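PDB 1A7J: phosphoribulokinase 1 from Rhodobacter sphaeroides, which catalyses the ATP-dependent phosphorylation of D-ribulose 5-phosphate to D-ribulose 1,5-bisphosphate in the Calvin cycle. Local coordinates for residues 2-14 with 125-137. Numbering follows the deposited sequence.
Sequences SKKHPIISVTGSS and SHLLFYEGLHGAV
The Phe129 ring takes Ile8 CG2 at its edge, in the ring plane, 4.0 Å from CD1, while Val10 CG2 approaches CE1 obliquely at 3.7 Å. With CG anti to the backbone N (chi1 179°), the ring reaches across to the side chains of strand 7-11 and bridges these two neighbours on one face of the sheet; Phe25 of helix 21-32 meets it there, the ring planes about 45° apart. A serine in place of Phe129 would probably leave Ile8 CG2 and Val10 CG2 without their shared partner and open a gap beneath that helix. The Tyr130 ring lies on the other face with Ser9, and Ser9 OG and the backbone Val10 O both approach it obliquely at CD1. Further back on that face, Ile7 and Leu128 run side by side, with CG2 of Ile7 3.5 Å from CD2 of Leu128.

Backbone bonds join the parallel strands in steps: Ile8 N reaches Leu128 O, and Ile8 O takes Tyr130 N at 3.0 Å. Val10 repeats the pattern with Tyr130 and Gly132, and Gly12 N closes the series on Gly132 O at 2.9 Å. Ser9 OG, anti to its own N (chi1 -177°), is modelled 2.5 Å from Gly135 O, short enough that the exact length is doubtful, where the loop after strand 127-132 comes back beside strand 7-11. Thr11 OG1 instead bonds Gln198.

On the other side of strand 7-11 runs strand 150-156, so the pair lies inside the parallel part of the sheet. Strand 7-11 leads directly into Gly12, Ser13 and Ser14, part of the predicted ATP-binding P-loop, in the alpha/beta core of a P-loop kinase.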
ATOM      1  N   SER A   2       6.978  -7.741 -15.588  1.00 39.58           N
ATOM      2  CA  SER A   2       6.020  -8.736 -16.117  1.00 40.68           C
ATOM      3  C   SER A   2       6.599 -10.143 -16.091  1.00 40.25           C
ATOM      4  O   SER A   2       7.420 -10.461 -15.240  1.00 45.63           O
ATOM      5  CB  SER A   2       5.646  -8.355 -17.511  1.00 49.81           C
ATOM      6  N   LYS A   3       6.200 -10.957 -17.059  1.00 37.39           N
ATOM      7  CA  LYS A   3       6.588 -12.363 -17.128  1.00 36.76           C
ATOM      8  C   LYS A   3       8.088 -12.497 -16.960  1.00 33.24           C
ATOM      9  O   LYS A   3       8.544 -13.304 -16.158  1.00 35.23           O
ATOM     10  CB  LYS A   3       6.177 -12.960 -18.482  1.00 42.34           C
ATOM     11  CG  LYS A   3       6.269 -14.462 -18.546  1.00 44.37           C
ATOM     12  CD  LYS A   3       4.930 -15.100 -18.244  1.00 53.04           C
ATOM     13  CE  LYS A   3       3.979 -14.951 -19.421  1.00 62.71           C
ATOM     14  NZ  LYS A   3       4.510 -15.662 -20.630  1.00 69.24           N
ATOM     15  N   LYS A   4       8.823 -11.566 -17.565  1.00 32.11           N
ATOM     16  CA  LYS A   4      10.285 -11.593 -17.560  1.00 32.28           C
ATOM     17  C   LYS A   4      10.926 -10.474 -16.727  1.00 36.66           C
ATOM     18  O   LYS A   4      12.153 -10.345 -16.661  1.00 40.01           O
ATOM     19  CB  LYS A   4      10.807 -11.549 -18.987  1.00 27.66           C
ATOM     20  N   HIS A   5      10.088  -9.700 -16.052  1.00 37.76           N
ATOM     21  CA  HIS A   5      10.553  -8.657 -15.157  1.00 39.77           C
ATOM     22  C   HIS A   5       9.447  -8.387 -14.155  1.00 40.18           C
ATOM     23  O   HIS A   5       8.873  -7.296 -14.145  1.00 48.52           O
ATOM     24  CB  HIS A   5      10.820  -7.369 -15.927  1.00 48.47           C
ATOM     25  CG  HIS A   5      12.044  -7.406 -16.780  1.00 55.54           C
ATOM     26  ND1 HIS A   5      11.988  -7.575 -18.146  1.00 56.91           N
ATOM     27  CD2 HIS A   5      13.349  -7.232 -16.475  1.00 56.21           C
ATOM     28  CE1 HIS A   5      13.206  -7.504 -18.646  1.00 57.86           C
ATOM     29  NE2 HIS A   5      14.049  -7.295 -17.652  1.00 59.38           N
ATOM     30  N   PRO A   6       9.061  -9.395 -13.355  1.00 37.72           N
ATOM     31  CA  PRO A   6       7.845  -9.229 -12.551  1.00 29.75           C
ATOM     32  C   PRO A   6       7.842  -8.007 -11.608  1.00 24.08           C
ATOM     33  O   PRO A   6       8.883  -7.593 -11.075  1.00 18.58           O
ATOM     34  CB  PRO A   6       7.736 -10.556 -11.809  1.00 27.41           C
ATOM     35  CG  PRO A   6       9.141 -11.031 -11.694  1.00 21.55           C
ATOM     36  CD  PRO A   6       9.832 -10.587 -12.943  1.00 30.26           C
ATOM     37  N   ILE A   7       6.704  -7.323 -11.599  1.00 20.61           N
ATOM     38  CA  ILE A   7       6.446  -6.261 -10.642  1.00 20.62           C
ATOM     39  C   ILE A   7       5.419  -6.755  -9.623  1.00 21.56           C
ATOM     40  O   ILE A   7       4.373  -7.260 -10.007  1.00 22.65           O
ATOM     41  CB  ILE A   7       5.890  -5.026 -11.339  1.00 16.87           C
ATOM     42  CG1 ILE A   7       6.578  -4.832 -12.676  1.00 18.74           C
ATOM     43  CG2 ILE A   7       6.167  -3.811 -10.524  1.00 17.89           C
ATOM     44  CD1 ILE A   7       5.870  -3.844 -13.560  1.00 19.86           C
ATOM     45  N   ILE A   8       5.780  -6.699  -8.338  1.00 24.33           N
ATOM     46  CA  ILE A   8       4.885  -6.965  -7.195  1.00 18.49           C
ATOM     47  C   ILE A   8       4.379  -5.650  -6.607  1.00 20.15           C
ATOM     48  O   ILE A   8       5.167  -4.749  -6.327  1.00 22.07           O
ATOM     49  CB  ILE A   8       5.633  -7.721  -6.078  1.00 17.06           C
ATOM     50  CG1 ILE A   8       6.002  -9.116  -6.572  1.00 11.57           C
ATOM     51  CG2 ILE A   8       4.757  -7.815  -4.808  1.00 16.41           C
ATOM     52  CD1 ILE A   8       6.953  -9.807  -5.675  1.00 14.78           C
ATOM     53  N   SER A   9       3.088  -5.590  -6.298  1.00 23.96           N
ATOM     54  CA  SER A   9       2.430  -4.325  -5.980  1.00 13.36           C
ATOM     55  C   SER A   9       1.495  -4.452  -4.786  1.00 16.77           C
ATOM     56  O   SER A   9       0.432  -5.067  -4.894  1.00 18.43           O
ATOM     57  CB  SER A   9       1.643  -3.852  -7.200  1.00 15.69           C
ATOM     58  OG  SER A   9       1.037  -2.592  -6.990  1.00 24.69           O
ATOM     59  N   VAL A  10       1.900  -3.846  -3.664  1.00 16.19           N
ATOM     60  CA  VAL A  10       1.128  -3.768  -2.421  1.00 11.31           C
ATOM     61  C   VAL A  10       0.406  -2.419  -2.326  1.00 10.97           C
ATOM     62  O   VAL A  10       1.033  -1.365  -2.361  1.00 12.34           O
ATOM     63  CB  VAL A  10       2.071  -3.895  -1.207  1.00  6.21           C
ATOM     64  CG1 VAL A  10       1.287  -3.892   0.073  1.00  8.04           C
ATOM     65  CG2 VAL A  10       2.927  -5.152  -1.319  1.00  2.00           C
ATOM     66  N   THR A  11      -0.916  -2.434  -2.258  1.00 10.63           N
ATOM     67  CA  THR A  11      -1.657  -1.179  -2.207  1.00 11.30           C
ATOM     68  C   THR A  11      -2.531  -1.109  -0.962  1.00 16.10           C
ATOM     69  O   THR A  11      -2.898  -2.145  -0.403  1.00 16.37           O
ATOM     70  CB  THR A  11      -2.532  -0.996  -3.434  1.00  9.20           C
ATOM     71  OG1 THR A  11      -3.149   0.288  -3.390  1.00 11.14           O
ATOM     72  CG2 THR A  11      -3.623  -2.003  -3.438  1.00 11.80           C
ATOM     73  N   GLY A  12      -2.728   0.106  -0.458  1.00 19.58           N
ATOM     74  CA  GLY A  12      -3.561   0.315   0.712  1.00 22.46           C
ATOM     75  C   GLY A  12      -2.844   0.768   1.978  1.00 29.30           C
ATOM     76  O   GLY A  12      -3.377   1.563   2.750  1.00 30.34           O
ATOM     77  N   SER A  13      -1.643   0.253   2.215  1.00 33.07           N
ATOM     78  CA  SER A  13      -0.929   0.547   3.451  1.00 41.56           C
ATOM     79  C   SER A  13       0.182   1.566   3.223  1.00 43.97           C
ATOM     80  O   SER A  13       0.997   1.389   2.323  1.00 47.39           O
ATOM     81  CB  SER A  13      -0.314  -0.737   4.013  1.00 46.22           C
ATOM     82  OG  SER A  13       0.518  -1.344   3.030  1.00 49.02           O
ATOM     83  N   SER A  14       0.132   2.675   3.954  1.00 49.46           N
ATOM     84  CA  SER A  14       1.303   3.535   4.202  1.00 57.68           C
ATOM     85  C   SER A  14       0.926   4.562   5.256  1.00 70.15           C
ATOM     86  O   SER A  14      -0.176   4.514   5.814  1.00 72.74           O
ATOM     87  CB  SER A  14       1.759   4.271   2.936  1.00 48.63           C
ATOM     88  OG  SER A  14       2.840   3.602   2.305  1.00 30.14           O
ATOM     89  N   SER A 125      18.036  -6.544 -11.761  1.00 53.11           N
ATOM     90  CA  SER A 125      16.921  -6.782 -10.846  1.00 43.57           C
ATOM     91  C   SER A 125      16.011  -7.937 -11.272  1.00 39.89           C
ATOM     92  O   SER A 125      15.726  -8.122 -12.452  1.00 40.78           O
ATOM     93  CB  SER A 125      16.095  -5.502 -10.689  1.00 42.17           C
ATOM     94  OG  SER A 125      16.934  -4.404 -10.385  1.00 37.56           O
ATOM     95  N   HIS A 126      15.607  -8.737 -10.292  1.00 38.64           N
ATOM     96  CA  HIS A 126      14.716  -9.873 -10.497  1.00 36.63           C
ATOM     97  C   HIS A 126      13.254  -9.408 -10.536  1.00 30.55           C
ATOM     98  O   HIS A 126      12.413 -10.042 -11.169  1.00 31.13           O
ATOM     99  CB  HIS A 126      14.905 -10.901  -9.346  1.00 49.17           C
ATOM    100  CG  HIS A 126      15.997 -11.931  -9.582  1.00 55.17           C
ATOM    101  ND1 HIS A 126      17.260 -11.828  -9.004  1.00 59.37           N
ATOM    102  CD2 HIS A 126      16.051 -13.014 -10.414  1.00 55.16           C
ATOM    103  CE1 HIS A 126      18.049 -12.783  -9.498  1.00 61.66           C
ATOM    104  NE2 HIS A 126      17.343 -13.517 -10.356  1.00 56.69           N
ATOM    105  N   LEU A 127      12.941  -8.392  -9.736  1.00 26.18           N
ATOM    106  CA  LEU A 127      11.612  -7.791  -9.727  1.00 26.52           C
ATOM    107  C   LEU A 127      11.626  -6.381  -9.186  1.00 28.19           C
ATOM    108  O   LEU A 127      12.602  -5.949  -8.568  1.00 23.32           O
ATOM    109  CB  LEU A 127      10.646  -8.624  -8.904  1.00 26.28           C
ATOM    110  CG  LEU A 127      11.105  -8.992  -7.503  1.00 32.30           C
ATOM    111  CD1 LEU A 127      10.564  -8.014  -6.477  1.00 34.49           C
ATOM    112  CD2 LEU A 127      10.621 -10.395  -7.209  1.00 33.41           C
ATOM    113  N   LEU A 128      10.593  -5.624  -9.531  1.00 30.77           N
ATOM    114  CA  LEU A 128      10.346  -4.336  -8.895  1.00 35.58           C
ATOM    115  C   LEU A 128       9.325  -4.572  -7.796  1.00 35.33           C
ATOM    116  O   LEU A 128       8.567  -5.533  -7.856  1.00 36.06           O
ATOM    117  CB  LEU A 128       9.813  -3.315  -9.924  1.00 38.56           C
ATOM    118  CG  LEU A 128       9.055  -2.024  -9.546  1.00 35.98           C
ATOM    119  CD1 LEU A 128       9.909  -1.092  -8.697  1.00 37.95           C
ATOM    120  CD2 LEU A 128       8.632  -1.310 -10.807  1.00 31.49           C
ATOM    121  N   PHE A 129       9.413  -3.769  -6.740  1.00 33.27           N
ATOM    122  CA  PHE A 129       8.482  -3.830  -5.627  1.00 25.96           C
ATOM    123  C   PHE A 129       7.927  -2.446  -5.377  1.00 26.10           C
ATOM    124  O   PHE A 129       8.684  -1.510  -5.179  1.00 33.73           O
ATOM    125  CB  PHE A 129       9.200  -4.296  -4.374  1.00 28.23           C
ATOM    126  CG  PHE A 129       8.322  -4.363  -3.159  1.00 27.88           C
ATOM    127  CD1 PHE A 129       7.297  -5.305  -3.085  1.00 31.30           C
ATOM    128  CD2 PHE A 129       8.560  -3.533  -2.065  1.00 25.01           C
ATOM    129  CE1 PHE A 129       6.519  -5.430  -1.938  1.00 34.18           C
ATOM    130  CE2 PHE A 129       7.793  -3.646  -0.916  1.00 26.08           C
ATOM    131  CZ  PHE A 129       6.768  -4.597  -0.849  1.00 22.00           C
ATOM    132  N   TYR A 130       6.609  -2.334  -5.299  1.00 17.63           N
ATOM    133  CA  TYR A 130       5.962  -1.063  -4.998  1.00 15.34           C
ATOM    134  C   TYR A 130       5.144  -1.204  -3.702  1.00 19.80           C
ATOM    135  O   TYR A 130       4.487  -2.223  -3.493  1.00 20.52           O
ATOM    136  CB  TYR A 130       5.044  -0.686  -6.163  1.00 12.49           C
ATOM    137  CG  TYR A 130       4.169   0.502  -5.902  1.00 15.28           C
ATOM    138  CD1 TYR A 130       2.940   0.361  -5.264  1.00 18.45           C
ATOM    139  CD2 TYR A 130       4.577   1.781  -6.262  1.00 23.65           C
ATOM    140  CE1 TYR A 130       2.147   1.454  -4.980  1.00 16.06           C
ATOM    141  CE2 TYR A 130       3.785   2.901  -5.983  1.00 21.00           C
ATOM    142  CZ  TYR A 130       2.575   2.720  -5.345  1.00 22.53           C
ATOM    143  OH  TYR A 130       1.761   3.803  -5.095  1.00 32.14           O
ATOM    144  N   GLU A 131       5.234  -0.217  -2.809  1.00 19.86           N
ATOM    145  CA  GLU A 131       4.315  -0.098  -1.667  1.00 19.28           C
ATOM    146  C   GLU A 131       3.663   1.305  -1.619  1.00 20.29           C
ATOM    147  O   GLU A 131       4.370   2.324  -1.515  1.00 20.99           O
ATOM    148  CB  GLU A 131       5.065  -0.382  -0.350  1.00 20.85           C
ATOM    149  CG  GLU A 131       4.196  -0.315   0.938  1.00 31.35           C
ATOM    150  CD  GLU A 131       4.934  -0.730   2.220  1.00 38.22           C
ATOM    151  OE1 GLU A 131       6.170  -0.527   2.295  1.00 46.95           O
ATOM    152  OE2 GLU A 131       4.274  -1.249   3.155  1.00 38.81           O
ATOM    153  N   GLY A 132       2.331   1.366  -1.721  1.00 17.66           N
ATOM    154  CA  GLY A 132       1.636   2.617  -1.449  1.00 12.21           C
ATOM    155  C   GLY A 132       0.144   2.531  -1.591  1.00 12.19           C
ATOM    156  O   GLY A 132      -0.393   1.442  -1.579  1.00 19.76           O
ATOM    157  N   LEU A 133      -0.521   3.674  -1.731  1.00 14.75           N
ATOM    158  CA  LEU A 133      -1.973   3.716  -1.936  1.00 18.65           C
ATOM    159  C   LEU A 133      -2.491   3.598  -3.372  1.00 18.22           C
ATOM    160  O   LEU A 133      -3.700   3.686  -3.585  1.00 19.46           O
ATOM    161  CB  LEU A 133      -2.578   4.995  -1.346  1.00 17.16           C
ATOM    162  CG  LEU A 133      -2.480   5.466   0.108  1.00 14.86           C
ATOM    163  CD1 LEU A 133      -1.642   4.567   0.949  1.00 17.58           C
ATOM    164  CD2 LEU A 133      -1.875   6.839   0.085  1.00 18.06           C
ATOM    165  N   HIS A 134      -1.600   3.497  -4.360  1.00 21.85           N
ATOM    166  CA  HIS A 134      -2.035   3.436  -5.761  1.00 17.72           C
ATOM    167  C   HIS A 134      -1.325   2.398  -6.640  1.00 15.78           C
ATOM    168  O   HIS A 134      -1.238   2.582  -7.856  1.00 19.03           O
ATOM    169  CB  HIS A 134      -1.928   4.823  -6.406  1.00 14.49           C
ATOM    170  CG  HIS A 134      -2.905   5.836  -5.868  1.00 15.74           C
ATOM    171  ND1 HIS A 134      -2.545   6.803  -4.957  1.00 13.50           N
ATOM    172  CD2 HIS A 134      -4.208   6.076  -6.166  1.00 22.07           C
ATOM    173  CE1 HIS A 134      -3.573   7.598  -4.720  1.00  8.04           C
ATOM    174  NE2 HIS A 134      -4.595   7.180  -5.440  1.00 15.46           N
ATOM    175  N   GLY A 135      -1.079   1.210  -6.078  1.00 15.36           N
ATOM    176  CA  GLY A 135      -0.497   0.097  -6.825  1.00  7.25           C
ATOM    177  C   GLY A 135      -1.428  -0.810  -7.617  1.00 10.26           C
ATOM    178  O   GLY A 135      -1.013  -1.820  -8.188  1.00  7.93           O
ATOM    179  N   ALA A 136      -2.701  -0.446  -7.675  1.00 11.36           N
ATOM    180  CA  ALA A 136      -3.648  -1.181  -8.485  1.00 10.21           C
ATOM    181  C   ALA A 136      -4.711  -0.218  -9.037  1.00 13.09           C
ATOM    182  O   ALA A 136      -5.801  -0.634  -9.461  1.00 17.05           O
ATOM    183  CB  ALA A 136      -4.270  -2.282  -7.672  1.00 11.14           C
ATOM    184  N   VAL A 137      -4.335   1.046  -9.192  1.00 13.62           N
ATOM    185  CA  VAL A 137      -5.261   1.988  -9.785  1.00 13.99           C
ATOM    186  C   VAL A 137      -5.676   1.550 -11.171  1.00 18.44           C
ATOM    187  O   VAL A 137      -4.840   1.263 -12.033  1.00 17.09           O
ATOM    188  CB  VAL A 137      -4.657   3.357  -9.911  1.00 12.81           C
ATOM    189  CG1 VAL A 137      -5.653   4.278 -10.507  1.00 13.94           C
ATOM    190  CG2 VAL A 137      -4.258   3.870  -8.580  1.00 15.50           C
TER